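Local coordinates for putative ABC transporter amino acid-binding protein (PDB 2Q89) that holds 5-hydroxyectoine in the cleft between its two lobes and probably serves as the ectoine-binding component of an ABC transporter, at residues Ala20-Phe25 / Ser59-Met64; Ala100-Leu105 / Leu172-Ile177; Ile150-Gly155 / Asp168-Pro173. All coordinates share one frame; numbering follows the deposited sequence.

Interaction 1 (Ala20-Phe25 / Ser59-Met64); sequences ANEPPF and SEYGAM. With 6CS ((4S,5S)-5-hydroxy-2-methyl-1,4,5,6-tetrahydropyrimidine-4-carboxylic acid), chain F.
Tyr61 reaches across to Glu22 and donates a hydrogen bond from its phenol OH to Glu22 OE1 (2.7 Å). The donor arrives from above the carboxylate plane, 75° out of it. This is one wall of the ligand cleft of a family 3 solute-binding protein, and the Tyr61 ring is packed on both faces. The CB methyl of Ala20 lies 3.9 Å from the ring centroid, a CH-pi contact displaced toward the rim, while ring carbon CB of the hydroxyectoine sits over the centre of the opposite face. The same Ala20 CB also meets Met64 CE at 3.6 Å. Toward partly exposed Ser59 the contact thins to backbone, with Ala20 CA 3.3 Å from Ser59 O and the bond from CA to CB of Ser59 pointing away. Glu22 is extended, CG anti to its amide nitrogen (chi1 180°), which carries the carboxylate to the ligand. There Glu22 OE2 accepts from NAG of the ligand at 2.8 Å and also bonds Ser176 OG. A leucine at Tyr61 would probably leave Glu22 OE1 without its phenol donor and the ligand ring without its flat aromatic floor. The ligand's cyclic amidine is probably cationic, so a carboxylate at NAG would balance its charge.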
loop_
_atom_site.group_PDB
_atom_site.type_symbol
_atom_site.label_atom_id
_atom_site.label_comp_id
_atom_site.label_asym_id
_atom_site.label_seq_id
_atom_site.Cartn_x
_atom_site.Cartn_y
_atom_site.Cartn_z
ATOM N N ALA A 20 -0.799 -0.966 -7.650
ATOM C CA ALA A 20 -0.889 -2.431 -7.674
ATOM C C ALA A 20 -2.307 -2.984 -7.902
ATOM O O ALA A 20 -2.476 -4.199 -8.092
ATOM C CB ALA A 20 -0.307 -3.015 -6.398
ATOM N N ASN A 21 -3.309 -2.103 -7.888
ATOM C CA ASN A 21 -4.739 -2.493 -7.933
ATOM C C ASN A 21 -5.188 -3.311 -6.715
ATOM O O ASN A 21 -5.487 -4.504 -6.827
ATOM C CB ASN A 21 -5.119 -3.204 -9.248
ATOM C CG ASN A 21 -6.637 -3.365 -9.421
ATOM O OD1 ASN A 21 -7.430 -2.685 -8.770
ATOM N ND2 ASN A 21 -7.037 -4.271 -10.304
ATOM N N GLU A 22 -5.249 -2.650 -5.562
ATOM C CA GLU A 22 -5.675 -3.272 -4.305
ATOM C C GLU A 22 -6.605 -2.310 -3.559
ATOM O O GLU A 22 -6.140 -1.461 -2.795
ATOM C CB GLU A 22 -4.446 -3.610 -3.449
ATOM C CG GLU A 22 -4.747 -4.257 -2.103
ATOM C CD GLU A 22 -3.529 -4.318 -1.201
ATOM O OE1 GLU A 22 -2.465 -4.812 -1.648
ATOM O OE2 GLU A 22 -3.633 -3.879 -0.035
ATOM N N PRO A 23 -7.916 -2.419 -3.791
ATOM C CA PRO A 23 -8.877 -1.524 -3.143
ATOM C C PRO A 23 -8.884 -1.734 -1.623
ATOM O O PRO A 23 -8.750 -2.870 -1.175
ATOM C CB PRO A 23 -10.224 -1.937 -3.757
ATOM C CG PRO A 23 -9.885 -2.746 -4.972
ATOM C CD PRO A 23 -8.578 -3.402 -4.674
ATOM N N PRO A 24 -9.067 -0.673 -0.835
ATOM C CA PRO A 24 -9.347 0.673 -1.333
ATOM C C PRO A 24 -8.124 1.594 -1.461
ATOM O O PRO A 24 -8.288 2.812 -1.523
ATOM C CB PRO A 24 -10.293 1.219 -0.261
ATOM C CG PRO A 24 -9.793 0.563 1.038
ATOM C CD PRO A 24 -9.067 -0.716 0.640
ATOM N N PHE A 25 -6.920 1.022 -1.492
ATOM C CA PHE A 25 -5.699 1.795 -1.700
ATOM C C PHE A 25 -5.623 2.266 -3.152
ATOM O O PHE A 25 -5.452 3.458 -3.419
ATOM C CB PHE A 25 -4.458 0.970 -1.330
ATOM C CG PHE A 25 -4.277 0.773 0.153
ATOM C CD1 PHE A 25 -4.911 -0.274 0.814
ATOM C CD2 PHE A 25 -3.487 1.643 0.891
ATOM C CE1 PHE A 25 -4.752 -0.451 2.188
ATOM C CE2 PHE A 25 -3.320 1.471 2.258
ATOM C CZ PHE A 25 -3.954 0.421 2.908
ATOM N N SER A 59 1.852 -2.882 -11.208
ATOM C CA SER A 59 2.899 -3.860 -10.978
ATOM C C SER A 59 2.725 -4.399 -9.565
ATOM O O SER A 59 1.903 -3.896 -8.794
ATOM C CB SER A 59 4.280 -3.220 -11.129
ATOM O OG SER A 59 4.516 -2.296 -10.083
ATOM N N GLU A 60 3.502 -5.421 -9.229
ATOM C CA GLU A 60 3.514 -5.936 -7.875
ATOM C C GLU A 60 4.400 -5.054 -7.011
ATOM O O GLU A 60 5.245 -4.317 -7.533
ATOM C CB GLU A 60 3.933 -7.402 -7.862
ATOM C CG GLU A 60 2.819 -8.292 -8.389
ATOM C CD GLU A 60 3.302 -9.648 -8.836
ATOM O OE1 GLU A 60 3.489 -9.831 -10.057
ATOM O OE2 GLU A 60 3.493 -10.527 -7.969
ATOM N N TYR A 61 4.178 -5.108 -5.698
ATOM C CA TYR A 61 4.789 -4.175 -4.755
ATOM C C TYR A 61 6.316 -4.177 -4.771
ATOM O O TYR A 61 6.933 -3.137 -4.552
ATOM C CB TYR A 61 4.258 -4.410 -3.335
ATOM C CG TYR A 61 2.821 -3.973 -3.160
ATOM C CD1 TYR A 61 2.506 -2.635 -2.914
ATOM C CD2 TYR A 61 1.776 -4.890 -3.258
ATOM C CE1 TYR A 61 1.183 -2.222 -2.764
ATOM C CE2 TYR A 61 0.455 -4.489 -3.110
ATOM C CZ TYR A 61 0.165 -3.153 -2.863
ATOM O OH TYR A 61 -1.139 -2.747 -2.712
ATOM N N GLY A 62 6.915 -5.335 -5.041
ATOM C CA GLY A 62 8.374 -5.475 -5.037
ATOM C C GLY A 62 9.094 -4.865 -6.232
ATOM O O GLY A 62 10.311 -4.669 -6.187
ATOM N N ALA A 63 8.347 -4.565 -7.295
ATOM C CA ALA A 63 8.915 -3.949 -8.502
ATOM C C ALA A 63 8.856 -2.419 -8.487
ATOM O O ALA A 63 9.414 -1.761 -9.368
ATOM C CB ALA A 63 8.218 -4.491 -9.748
ATOM N N MET A 64 8.190 -1.856 -7.483
ATOM C CA MET A 64 7.870 -0.427 -7.473
ATOM C C MET A 64 9.075 0.482 -7.239
ATOM O O MET A 64 9.325 1.397 -8.025
ATOM C CB MET A 64 6.753 -0.124 -6.470
ATOM C CG MET A 64 5.390 -0.614 -6.924
ATOM S SD MET A 64 4.132 -0.370 -5.667
ATOM C CE MET A 64 2.742 -1.182 -6.448
HETATM O O 6CS F . 4.162 -3.487 1.104
HETATM C C 6CS F . 3.267 -2.639 1.284
HETATM O OXT 6CS F . 3.461 -1.405 1.378
HETATM C CA 6CS F . 1.806 -3.151 1.424
HETATM N N 6CS F . 0.846 -2.055 1.163
HETATM C CAI 6CS F . -0.442 -2.316 0.659
HETATM C CAA 6CS F . -1.400 -1.165 0.410
HETATM N NAG 6CS F . -0.864 -3.620 0.362
HETATM C CG2 6CS F . 0.028 -4.771 0.590
HETATM C CB 6CS F . 1.506 -4.371 0.519
HETATM O OG1 6CS F . 2.234 -5.502 0.978
#

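Interaction 2 (Ala100-Leu105 / Leu172-Ile177); sequences AEAFAL and LPVLSI. With 6CS ((4S,5S)-5-hydroxy-2-methyl-1,4,5,6-tetrahydropyrimidine-4-carboxylic acid), chain F.
Val174 and Ala102 pack side by side where the antiparallel strands 98-106 and 169-173 meet and the second turns into helix 174-184. With CG1 of Val174 anti to its amide nitrogen (chi1 179°), the other branch, CG2, swings over the neighbouring strand and touches Ala102 CB at 3.8 Å and Ala100 CB at 3.9 Å. One turn on, Ile177 CG1 rests on Ala102 CB, and Ile177 CD1 continues to Ala104 CB at 4.0 Å. Small alanines on the strand thus give these branched helix side chains their seat. The backbone fastens the junction, Ala102 N to Leu172 O at 2.7 Å and Val174 N to Ala100 O at 3.1 Å. Pro173 sits at the N-cap and turns its ring to hydroxyectoine, CD 3.6 Å from NAG. Glu101 starts away from the partner but folds back at chi2 (-77°), bringing OE1 to 3.4 Å from Leu172 O, two acceptors with no bond between them; OE2 is held by Thr134. Since OE1 also lies near a Glu135 carboxylate oxygen, the closeness of these two carboxylates may raise the proton affinity of one, unless the probably cationic ligand bonded to Glu135 offsets it.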
loop_
_atom_site.group_PDB
_atom_site.type_symbol
_atom_site.label_atom_id
_atom_site.label_comp_id
_atom_site.label_asym_id
_atom_site.label_seq_id
_atom_site.Cartn_x
_atom_site.Cartn_y
_atom_site.Cartn_z
ATOM N N ALA A 100 -3.670 -1.097 9.606
ATOM C CA ALA A 100 -3.081 -2.253 10.268
ATOM C C ALA A 100 -3.082 -3.422 9.284
ATOM O O ALA A 100 -3.490 -3.251 8.135
ATOM C CB ALA A 100 -3.859 -2.595 11.542
ATOM N N GLU A 101 -2.624 -4.592 9.735
ATOM C CA GLU A 101 -2.558 -5.801 8.911
ATOM C C GLU A 101 -3.666 -6.784 9.290
ATOM O O GLU A 101 -4.066 -6.860 10.458
ATOM C CB GLU A 101 -1.195 -6.501 9.055
ATOM C CG GLU A 101 0.022 -5.679 8.645
ATOM C CD GLU A 101 0.207 -5.592 7.139
ATOM O OE1 GLU A 101 -0.777 -5.788 6.391
ATOM O OE2 GLU A 101 1.342 -5.322 6.697
ATOM N N ALA A 102 -4.144 -7.539 8.301
ATOM C CA ALA A 102 -5.237 -8.485 8.510
ATOM C C ALA A 102 -4.969 -9.855 7.893
ATOM O O ALA A 102 -4.116 -9.995 7.005
ATOM C CB ALA A 102 -6.546 -7.909 7.983
ATOM N N PHE A 103 -5.704 -10.851 8.392
ATOM C CA PHE A 103 -5.706 -12.214 7.864
ATOM C C PHE A 103 -7.048 -12.536 7.214
ATOM O O PHE A 103 -8.106 -12.241 7.780
ATOM C CB PHE A 103 -5.481 -13.240 8.987
ATOM C CG PHE A 103 -4.050 -13.352 9.453
ATOM C CD1 PHE A 103 -3.005 -12.782 8.726
ATOM C CD2 PHE A 103 -3.749 -14.074 10.604
ATOM C CE1 PHE A 103 -1.682 -12.909 9.157
ATOM C CE2 PHE A 103 -2.433 -14.205 11.046
ATOM C CZ PHE A 103 -1.400 -13.620 10.323
ATOM N N ALA A 104 -6.986 -13.125 6.020
ATOM C CA ALA A 104 -8.117 -13.821 5.419
ATOM C C ALA A 104 -7.898 -15.300 5.718
ATOM O O ALA A 104 -6.817 -15.844 5.475
ATOM C CB ALA A 104 -8.181 -13.569 3.913
ATOM N N LEU A 105 -8.927 -15.948 6.242
ATOM C CA LEU A 105 -8.752 -17.202 6.959
ATOM C C LEU A 105 -9.963 -18.095 6.755
ATOM O O LEU A 105 -11.061 -17.599 6.514
ATOM C CB LEU A 105 -8.605 -16.877 8.448
ATOM C CG LEU A 105 -7.555 -17.497 9.369
ATOM C CD1 LEU A 105 -6.271 -17.827 8.644
ATOM C CD2 LEU A 105 -7.273 -16.532 10.505
ATOM N N LEU A 172 -3.309 -9.087 3.893
ATOM C CA LEU A 172 -3.199 -7.727 3.357
ATOM C C LEU A 172 -3.525 -6.754 4.495
ATOM O O LEU A 172 -3.794 -7.202 5.607
ATOM C CB LEU A 172 -4.167 -7.522 2.178
ATOM C CG LEU A 172 -3.972 -8.256 0.845
ATOM C CD1 LEU A 172 -5.101 -7.918 -0.134
ATOM C CD2 LEU A 172 -2.628 -7.932 0.229
ATOM N N PRO A 173 -3.488 -5.439 4.250
ATOM C CA PRO A 173 -4.015 -4.483 5.225
ATOM C C PRO A 173 -5.509 -4.699 5.475
ATOM O O PRO A 173 -6.227 -5.165 4.587
ATOM C CB PRO A 173 -3.792 -3.120 4.552
ATOM C CG PRO A 173 -2.720 -3.351 3.548
ATOM C CD PRO A 173 -2.926 -4.755 3.067
ATOM N N VAL A 174 -5.957 -4.346 6.676
ATOM C CA VAL A 174 -7.338 -4.546 7.120
ATOM C C VAL A 174 -8.389 -4.073 6.109
ATOM O O VAL A 174 -9.338 -4.802 5.809
ATOM C CB VAL A 174 -7.578 -3.871 8.500
ATOM C CG1 VAL A 174 -9.015 -4.053 8.958
ATOM C CG2 VAL A 174 -6.612 -4.429 9.547
ATOM N N LEU A 175 -8.212 -2.863 5.583
ATOM C CA LEU A 175 -9.178 -2.291 4.642
ATOM C C LEU A 175 -9.244 -3.065 3.327
ATOM O O LEU A 175 -10.331 -3.262 2.776
ATOM C CB LEU A 175 -8.898 -0.802 4.407
ATOM C CG LEU A 175 -9.173 0.104 5.617
ATOM C CD1 LEU A 175 -8.523 1.465 5.428
ATOM C CD2 LEU A 175 -10.673 0.253 5.886
ATOM N N SER A 176 -8.083 -3.511 2.847
ATOM C CA SER A 176 -7.976 -4.340 1.644
ATOM C C SER A 176 -8.663 -5.695 1.830
ATOM O O SER A 176 -9.427 -6.122 0.969
ATOM C CB SER A 176 -6.508 -4.566 1.271
ATOM O OG SER A 176 -5.797 -3.350 1.149
ATOM N N ILE A 177 -8.378 -6.367 2.946
ATOM C CA ILE A 177 -8.994 -7.664 3.254
ATOM C C ILE A 177 -10.513 -7.525 3.400
ATOM O O ILE A 177 -11.270 -8.312 2.832
ATOM C CB ILE A 177 -8.365 -8.304 4.536
ATOM C CG1 ILE A 177 -6.890 -8.671 4.313
ATOM C CG2 ILE A 177 -9.156 -9.535 4.985
ATOM C CD1 ILE A 177 -6.654 -9.870 3.386
HETATM O O 6CS F . 4.162 -3.487 1.104
HETATM C C 6CS F . 3.267 -2.639 1.284
HETATM O OXT 6CS F . 3.461 -1.405 1.378
HETATM C CA 6CS F . 1.806 -3.151 1.424
HETATM N N 6CS F . 0.846 -2.055 1.163
HETATM C CAI 6CS F . -0.442 -2.316 0.659
HETATM C CAA 6CS F . -1.400 -1.165 0.410
HETATM N NAG 6CS F . -0.864 -3.620 0.362
HETATM C CG2 6CS F . 0.028 -4.771 0.590
HETATM C CB 6CS F . 1.506 -4.371 0.519
HETATM O OG1 6CS F . 2.234 -5.502 0.978
#

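Interaction 3 (Ile150-Gly155 / Asp168-Pro173); sequences IVVPDG and DVYSLP. With 6CS ((4S,5S)-5-hydroxy-2-methyl-1,4,5,6-tetrahydropyrimidine-4-carboxylic acid), chain F.
A water does the bonding between Val152 and Tyr170: it donates to Val152 O at 2.8 Å and lies 2.6 Å from Tyr170 OH, in the plane of the phenol ring at its edge. The setting is a beta-alpha-beta crossover in one lobe of a type 2 periplasmic-binding-protein fold. Strand 149-151 runs into helix 155-164, and the chain returns as strand 169-173; both strands flank strand 127-129 and run parallel to it. Tyr170 has CG anti to the backbone N (chi1 180°), and its ring stretches from the strand to the turn that starts the helix. There Tyr170 CE1 meets Val152 CG1 at 3.5 Å, the two side chains crossing at a slant, and the far end of the ring reaches Gly155, the first residue of the helix. Leu172 CD1 only just approaches Gly155 CA. Asp154 is the N-cap, and its OD1 bonds Ser157 within the first turn. Ile177 and Leu180 of helix 174-184 also pack on Tyr170, which is buried, so the water gives its hydroxyl a polar partner here. Tyr170 OH ends 3.3 Å from Gly155 CA and 3.4 Å from Gly155 N, the latter at too poor an angle to bond.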
loop_
_atom_site.group_PDB
_atom_site.type_symbol
_atom_site.label_atom_id
_atom_site.label_comp_id
_atom_site.label_asym_id
_atom_site.label_seq_id
_atom_site.Cartn_x
_atom_site.Cartn_y
_atom_site.Cartn_z
ATOM N N ILE A 150 4.108 -17.640 0.440
ATOM C CA ILE A 150 3.740 -17.803 -0.962
ATOM C C ILE A 150 3.367 -16.463 -1.605
ATOM O O ILE A 150 2.475 -15.757 -1.124
ATOM C CB ILE A 150 2.567 -18.824 -1.075
ATOM C CG1 ILE A 150 2.871 -20.122 -0.293
ATOM C CG2 ILE A 150 2.183 -19.091 -2.544
ATOM C CD1 ILE A 150 4.126 -20.898 -0.735
ATOM N N VAL A 151 4.059 -16.120 -2.690
ATOM C CA VAL A 151 3.776 -14.892 -3.441
ATOM C C VAL A 151 2.410 -15.000 -4.129
ATOM O O VAL A 151 2.135 -15.965 -4.853
ATOM C CB VAL A 151 4.894 -14.560 -4.475
ATOM C CG1 VAL A 151 4.567 -13.288 -5.262
ATOM C CG2 VAL A 151 6.255 -14.415 -3.787
ATOM N N VAL A 152 1.558 -14.013 -3.868
ATOM C CA VAL A 152 0.216 -13.940 -4.439
ATOM C C VAL A 152 0.104 -12.623 -5.225
ATOM O O VAL A 152 0.313 -11.553 -4.650
ATOM C CB VAL A 152 -0.867 -13.989 -3.330
ATOM C CG1 VAL A 152 -2.241 -13.678 -3.896
ATOM C CG2 VAL A 152 -0.870 -15.341 -2.617
ATOM N N PRO A 153 -0.219 -12.700 -6.520
ATOM C CA PRO A 153 -0.234 -11.522 -7.398
ATOM C C PRO A 153 -1.244 -10.435 -7.031
ATOM O O PRO A 153 -0.918 -9.254 -7.125
ATOM C CB PRO A 153 -0.563 -12.107 -8.777
ATOM C CG PRO A 153 -1.207 -13.397 -8.503
ATOM C CD PRO A 153 -0.575 -13.927 -7.251
ATOM N N ASP A 154 -2.457 -10.831 -6.641
ATOM C CA ASP A 154 -3.505 -9.879 -6.246
ATOM C C ASP A 154 -4.579 -10.527 -5.367
ATOM O O ASP A 154 -4.614 -11.750 -5.216
ATOM C CB ASP A 154 -4.127 -9.183 -7.468
ATOM C CG ASP A 154 -4.713 -10.158 -8.479
ATOM O OD1 ASP A 154 -5.398 -11.123 -8.080
ATOM O OD2 ASP A 154 -4.553 -10.024 -9.710
ATOM N N GLY A 155 -5.452 -9.696 -4.800
ATOM C CA GLY A 155 -6.439 -10.136 -3.812
ATOM C C GLY A 155 -7.371 -11.245 -4.259
ATOM O O GLY A 155 -7.709 -12.140 -3.479
ATOM N N ASP A 168 -3.153 -21.281 3.766
ATOM C CA ASP A 168 -3.996 -21.379 4.951
ATOM C C ASP A 168 -4.440 -20.000 5.400
ATOM O O ASP A 168 -5.426 -19.861 6.122
ATOM C CB ASP A 168 -3.246 -22.083 6.084
ATOM C CG ASP A 168 -2.913 -23.512 5.748
ATOM O OD1 ASP A 168 -3.857 -24.309 5.582
ATOM O OD2 ASP A 168 -1.745 -23.938 5.618
ATOM N N VAL A 169 -3.704 -18.985 4.954
ATOM C CA VAL A 169 -3.992 -17.595 5.283
ATOM C C VAL A 169 -3.511 -16.660 4.167
ATOM O O VAL A 169 -2.442 -16.857 3.596
ATOM C CB VAL A 169 -3.378 -17.200 6.665
ATOM C CG1 VAL A 169 -1.872 -17.461 6.718
ATOM C CG2 VAL A 169 -3.705 -15.764 7.028
ATOM N N TYR A 170 -4.325 -15.661 3.847
ATOM C CA TYR A 170 -3.937 -14.601 2.930
ATOM C C TYR A 170 -3.903 -13.308 3.730
ATOM O O TYR A 170 -4.823 -13.036 4.486
ATOM C CB TYR A 170 -4.927 -14.508 1.763
ATOM C CG TYR A 170 -4.601 -13.421 0.753
ATOM C CD1 TYR A 170 -3.339 -13.343 0.162
ATOM C CD2 TYR A 170 -5.562 -12.474 0.383
ATOM C CE1 TYR A 170 -3.035 -12.346 -0.761
ATOM C CE2 TYR A 170 -5.268 -11.479 -0.544
ATOM C CZ TYR A 170 -4.002 -11.420 -1.109
ATOM O OH TYR A 170 -3.700 -10.437 -2.026
ATOM N N SER A 171 -2.838 -12.526 3.574
ATOM C CA SER A 171 -2.618 -11.353 4.420
ATOM C C SER A 171 -2.423 -10.050 3.640
ATOM O O SER A 171 -1.497 -9.929 2.836
ATOM C CB SER A 171 -1.430 -11.591 5.368
ATOM O OG SER A 171 -1.302 -10.546 6.324
ATOM N N LEU A 172 -3.309 -9.087 3.893
ATOM C CA LEU A 172 -3.199 -7.727 3.357
ATOM C C LEU A 172 -3.525 -6.754 4.495
ATOM O O LEU A 172 -3.794 -7.202 5.607
ATOM C CB LEU A 172 -4.167 -7.522 2.178
ATOM C CG LEU A 172 -3.972 -8.256 0.845
ATOM C CD1 LEU A 172 -5.101 -7.918 -0.134
ATOM C CD2 LEU A 172 -2.628 -7.932 0.229
ATOM N N PRO A 173 -3.488 -5.439 4.250
ATOM C CA PRO A 173 -4.015 -4.483 5.225
ATOM C C PRO A 173 -5.509 -4.699 5.475
ATOM O O PRO A 173 -6.227 -5.165 4.587
ATOM C CB PRO A 173 -3.792 -3.120 4.552
ATOM C CG PRO A 173 -2.720 -3.351 3.548
ATOM C CD PRO A 173 -2.926 -4.755 3.067
HETATM O O 6CS F . 4.162 -3.487 1.104
HETATM C C 6CS F . 3.267 -2.639 1.284
HETATM O OXT 6CS F . 3.461 -1.405 1.378
HETATM C CA 6CS F . 1.806 -3.151 1.424
HETATM N N 6CS F . 0.846 -2.055 1.163
HETATM C CAI 6CS F . -0.442 -2.316 0.659
HETATM C CAA 6CS F . -1.400 -1.165 0.410
HETATM N NAG 6CS F . -0.864 -3.620 0.362
HETATM C CG2 6CS F . 0.028 -4.771 0.590
HETATM C CB 6CS F . 1.506 -4.371 0.519
HETATM O OG1 6CS F . 2.234 -5.502 0.978
HETATM O O HOH W 1 -1.449 -9.984 -3.212
#

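All three contacts are buried; interaction 1 belongs to one lobe, interactions 2 and 3 to the other. Interaction 1 joins two loops at the cleft; interactions 2 and 3 share strand 169-173 and lie within the lobe across the cleft. The lobes meet directly where Glu22 of interaction 1 bridges to Ser176 of interaction 2, with Phe25 packed against Pro173. Chemistry follows place: charge and aromatic faces grip the ligand in interaction 1, backbone bonding and small apolar seats dominate in interaction 2, and interaction 3, whose touching groups lie farther from hydroxyectoine apart from Leu172, relies on one tyrosine and a water.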